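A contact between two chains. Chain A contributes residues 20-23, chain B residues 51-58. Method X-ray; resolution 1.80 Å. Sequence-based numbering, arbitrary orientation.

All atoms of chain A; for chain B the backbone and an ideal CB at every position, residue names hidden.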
ATOM      1  N   LEU A  20     -22.667  18.865   6.886  1.00 51.86           N
ATOM      2  CA  LEU A  20     -21.746  19.823   6.282  1.00 50.51           C
ATOM      3  C   LEU A  20     -21.371  19.406   4.845  1.00 51.52           C
ATOM      4  O   LEU A  20     -21.486  18.242   4.456  1.00 51.42           O
ATOM      5  CB  LEU A  20     -20.450  19.983   7.125  1.00 50.03           C
ATOM      6  CG  LEU A  20     -20.610  20.117   8.649  1.00 55.81           C
ATOM      7  CD1 LEU A  20     -20.464  18.768   9.360  1.00 54.60           C
ATOM      8  CD2 LEU A  20     -19.568  21.076   9.240  1.00 59.92           C
ATOM      9  N   GLU A  21     -20.926  20.385   4.065  1.00 44.80           N
ATOM     10  CA  GLU A  21     -20.466  20.211   2.694  1.00 41.80           C
ATOM     11  C   GLU A  21     -19.464  21.308   2.403  1.00 39.66           C
ATOM     12  O   GLU A  21     -19.711  22.433   2.831  1.00 37.17           O
ATOM     13  CB  GLU A  21     -21.647  20.254   1.723  1.00 43.98           C
ATOM     14  CG  GLU A  21     -21.218  20.117   0.270  1.00 55.42           C
ATOM     15  CD  GLU A  21     -22.211  19.492  -0.697  1.00 75.75           C
ATOM     16  OE1 GLU A  21     -22.952  18.569  -0.293  1.00 87.13           O
ATOM     17  OE2 GLU A  21     -22.179  19.869  -1.891  1.00 61.96           O
ATOM     18  N   SER A  22     -18.322  21.006   1.732  1.00 32.39           N
ATOM     19  CA  SER A  22     -17.344  22.060   1.481  1.00 31.61           C
ATOM     20  C   SER A  22     -17.948  23.112   0.560  1.00 36.46           C
ATOM     21  O   SER A  22     -18.788  22.801  -0.292  1.00 33.38           O
ATOM     22  CB  SER A  22     -16.061  21.503   0.860  1.00 34.43           C
ATOM     23  OG  SER A  22     -15.528  20.351   1.497  1.00 32.57           O
ATOM     24  N   LYS A  23     -17.521  24.365   0.738  1.00 33.97           N
ATOM     25  CA  LYS A  23     -17.935  25.459  -0.124  1.00 32.77           C
ATOM     26  C   LYS A  23     -17.021  25.401  -1.325  1.00 31.65           C
ATOM     27  O   LYS A  23     -15.836  25.667  -1.174  1.00 28.33           O
ATOM     28  CB  LYS A  23     -17.837  26.810   0.617  1.00 36.26           C
ATOM     29  CG  LYS A  23     -17.960  28.059  -0.290  1.00 53.54           C
ATOM     30  CD  LYS A  23     -19.159  28.048  -1.244  1.00 58.67           C
ATOM     31  CE  LYS A  23     -19.321  29.371  -1.965  1.00 77.07           C
ATOM     32  NZ  LYS A  23     -18.158  29.688  -2.844  1.00 81.36           N
TER
ATOM     33  N   UNK B  51     -11.435  13.799   1.472  1.00 15.10           N
ATOM     34  CA  UNK B  51     -12.364  14.290   2.473  1.00 14.80           C
ATOM     35  C   UNK B  51     -12.889  15.671   2.114  1.00 20.04           C
ATOM     36  O   UNK B  51     -12.177  16.463   1.494  1.00 20.32           O
ATOM     37  CB  UNK B  51     -11.693  14.323   3.847  1.00 14.80           C
ATOM     38  N   UNK B  52     -14.130  15.927   2.511  1.00 17.35           N
ATOM     39  CA  UNK B  52     -14.780  17.217   2.424  1.00 18.94           C
ATOM     40  C   UNK B  52     -14.904  17.800   3.817  1.00 21.96           C
ATOM     41  O   UNK B  52     -14.355  17.256   4.787  1.00 18.42           O
ATOM     42  CB  UNK B  52     -16.150  17.101   1.753  1.00 18.94           C
ATOM     43  N   UNK B  53     -15.606  18.925   3.935  1.00 21.79           N
ATOM     44  CA  UNK B  53     -15.734  19.594   5.233  1.00 21.28           C
ATOM     45  C   UNK B  53     -16.390  18.695   6.288  1.00 22.29           C
ATOM     46  O   UNK B  53     -16.006  18.762   7.445  1.00 21.33           O
ATOM     47  CB  UNK B  53     -16.546  20.881   5.077  1.00 21.28           C
ATOM     48  N   UNK B  54     -17.344  17.844   5.907  1.00 20.50           N
ATOM     49  CA  UNK B  54     -17.988  16.942   6.887  1.00 21.83           C
ATOM     50  C   UNK B  54     -16.990  16.006   7.553  1.00 24.84           C
ATOM     51  O   UNK B  54     -16.989  15.838   8.787  1.00 22.53           O
ATOM     52  CB  UNK B  54     -19.080  16.114   6.206  1.00 21.83           C
ATOM     53  N   UNK B  55     -16.133  15.402   6.738  1.00 20.03           N
ATOM     54  CA  UNK B  55     -15.099  14.489   7.216  1.00 19.13           C
ATOM     55  C   UNK B  55     -14.052  15.224   8.038  1.00 19.19           C
ATOM     56  O   UNK B  55     -13.616  14.718   9.083  1.00 20.01           O
ATOM     57  CB  UNK B  55     -14.433  13.774   6.039  1.00 19.13           C
ATOM     58  N   UNK B  56     -13.676  16.435   7.615  1.00 18.09           N
ATOM     59  CA  UNK B  56     -12.667  17.200   8.372  1.00 18.21           C
ATOM     60  C   UNK B  56     -13.224  17.631   9.713  1.00 20.80           C
ATOM     61  O   UNK B  56     -12.525  17.524  10.724  1.00 19.42           O
ATOM     62  CB  UNK B  56     -12.204  18.426   7.582  1.00 18.21           C
ATOM     63  N   UNK B  57     -14.491  18.025   9.775  1.00 18.17           N
ATOM     64  CA  UNK B  57     -15.130  18.373  11.046  1.00 18.01           C
ATOM     65  C   UNK B  57     -15.095  17.177  12.002  1.00 20.97           C
ATOM     66  O   UNK B  57     -14.728  17.316  13.175  1.00 19.47           O
ATOM     67  CB  UNK B  57     -16.572  18.829  10.816  1.00 18.01           C
ATOM     68  N   UNK B  58     -15.445  16.012  11.503  1.00 17.22           N
ATOM     69  CA  UNK B  58     -15.403  14.797  12.330  1.00 17.66           C
ATOM     70  C   UNK B  58     -13.961  14.474  12.777  1.00 20.17           C
ATOM     71  O   UNK B  58     -13.741  14.094  13.927  1.00 19.44           O
ATOM     72  CB  UNK B  58     -15.989  13.615  11.556  1.00 17.66           C
TER

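Position 51 precedes the helix. Its CA-to-CB bond points sideways, and no chain A atom lies within 5.5 Å of the ideal CB. Chain A sets little limit here, so many residues would fit. The deposited residue is W51(B), whose ring leads away from chain A.

Position 52 sits right before the helix, at the N-cap, with phi/psi of -108/-173. Its CA-to-CB bond would point toward chain A, and the ideal CB would lie 3.3 Å from OG of S22(A). That is tight for a carbon. A small residue suits it: glycine best, perhaps alanine or serine. The residue is G52(B). OG of S22(A) lies 3.4 Å from CA of G52(B), and no CB is there to crowd it.

Position 53 opens the helix, and its CB points toward chain A. The ideal CB lies 3.8 Å from OG of S22(A) and 4.0 Å from C of E21(A). Its backbone N is free of a helix partner within the stretch and donates to OG of S22(A) at 2.8 Å. This needs no particular side chain. Beyond CB the path runs between the leucine and the backbone of residues 21 to 23, so a long polar or a slim aliphatic chain could follow it. The residue is E53(B), extended with chi1 and chi2 both t. Its OE1 accepts from a water at 2.6 Å, and that water accepts from N of K23(A) at 3.0 Å. A second water donates to O of E21(A) at 3.0 Å and makes a weak bond to the same OE1 at 3.4 Å. OE2 lies 4.1 Å from CD2 of L20(A).

Position 54 points sideways, its ideal CB 3.7 Å from O of L20(A). The leucine side chain is near and open space lies beyond. A long, flexible chain with aliphatic carbons would suit, such as lysine, arginine, glutamine or methionine. The residue is K54(B). Its CG packs 4.2 Å from CD1 of L20(A), and the extended chain leads its end away.

Position 57, one turn after 53, points toward chain A. Its ideal CB is 4.1 Å from CD2 of L20(A). An aliphatic or medium-sized polar residue would fit. D57(B) brings OD2 within 4.1 Å of CD1 of L20(A); its carboxylate is hydrogen-bonded elsewhere in the structure.

At 55, 56 and 58 chain A offers nothing within 5.5 Å of the ideal CB, so polar and apolar residues alike would pass. They are E55(B), whose OE1 accepts from N of G52(B) at 2.8 Å, W56(B) and L58(B).

Chain B, residues 51-58: WGEKEWDL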
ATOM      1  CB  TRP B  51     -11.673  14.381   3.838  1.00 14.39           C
ATOM      2  CG  TRP B  51     -11.394  13.080   4.495  1.00 15.02           C
ATOM      3  CD1 TRP B  51     -11.724  11.830   4.062  1.00 16.41           C
ATOM      4  CD2 TRP B  51     -10.722  12.912   5.747  1.00 14.82           C
ATOM      5  NE1 TRP B  51     -11.265  10.888   4.953  1.00 15.81           N
ATOM      6  CE2 TRP B  51     -10.705  11.531   6.032  1.00 17.25           C
ATOM      7  CE3 TRP B  51     -10.180  13.801   6.676  1.00 15.35           C
ATOM      8  CZ2 TRP B  51     -10.063  11.014   7.169  1.00 16.59           C
ATOM      9  CZ3 TRP B  51      -9.563  13.297   7.807  1.00 16.53           C
ATOM     10  CH2 TRP B  51      -9.516  11.909   8.044  1.00 16.03           C
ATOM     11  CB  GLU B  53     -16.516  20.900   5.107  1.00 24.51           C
ATOM     12  CG  GLU B  53     -16.452  21.703   6.398  1.00 26.97           C
ATOM     13  CD  GLU B  53     -16.711  23.183   6.293  1.00 39.82           C
ATOM     14  OE1 GLU B  53     -16.308  23.803   5.281  1.00 30.91           O
ATOM     15  OE2 GLU B  53     -17.165  23.752   7.308  1.00 33.53           O
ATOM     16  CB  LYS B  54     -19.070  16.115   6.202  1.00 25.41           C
ATOM     17  CG  LYS B  54     -19.896  15.252   7.128  1.00 35.85           C
ATOM     18  CD  LYS B  54     -20.872  14.388   6.326  1.00 46.50           C
ATOM     19  CE  LYS B  54     -22.070  13.995   7.137  1.00 65.88           C
ATOM     20  NZ  LYS B  54     -22.868  12.918   6.484  1.00 78.66           N
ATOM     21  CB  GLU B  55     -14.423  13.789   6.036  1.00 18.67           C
ATOM     22  CG  GLU B  55     -15.319  12.785   5.324  1.00 25.95           C
ATOM     23  CD  GLU B  55     -16.377  13.373   4.419  1.00 26.34           C
ATOM     24  OE1 GLU B  55     -16.155  14.484   3.885  1.00 20.00           O
ATOM     25  OE2 GLU B  55     -17.414  12.709   4.205  1.00 26.64           O
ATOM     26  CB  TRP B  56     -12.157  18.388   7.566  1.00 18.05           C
ATOM     27  CG  TRP B  56     -11.043  17.998   6.656  1.00 18.29           C
ATOM     28  CD1 TRP B  56     -11.068  17.918   5.297  1.00 20.54           C
ATOM     29  CD2 TRP B  56      -9.742  17.567   7.062  1.00 16.90           C
ATOM     30  NE1 TRP B  56      -9.843  17.508   4.827  1.00 18.46           N
ATOM     31  CE2 TRP B  56      -9.013  17.274   5.891  1.00 20.16           C
ATOM     32  CE3 TRP B  56      -9.136  17.343   8.305  1.00 18.61           C
ATOM     33  CZ2 TRP B  56      -7.701  16.764   5.931  1.00 19.10           C
ATOM     34  CZ3 TRP B  56      -7.805  16.944   8.328  1.00 19.51           C
ATOM     35  CH2 TRP B  56      -7.111  16.652   7.148  1.00 20.11           C
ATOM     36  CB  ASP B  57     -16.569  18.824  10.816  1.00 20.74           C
ATOM     37  CG  ASP B  57     -17.323  19.013  12.117  1.00 27.06           C
ATOM     38  OD1 ASP B  57     -17.111  20.054  12.775  1.00 27.04           O
ATOM     39  OD2 ASP B  57     -18.027  18.074  12.528  1.00 29.10           O
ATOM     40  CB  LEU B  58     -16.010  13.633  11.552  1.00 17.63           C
ATOM     41  CG  LEU B  58     -15.960  12.249  12.198  1.00 25.02           C
ATOM     42  CD1 LEU B  58     -16.737  12.244  13.517  1.00 28.81           C
ATOM     43  CD2 LEU B  58     -16.537  11.172  11.246  1.00 29.69           C
TER
HETATM   44  O   HOH W   1     -19.315  25.087   4.234  1.00 66.18           O
HETATM   45  O   HOH W   2     -15.450  24.421   2.866  1.00 31.55           O
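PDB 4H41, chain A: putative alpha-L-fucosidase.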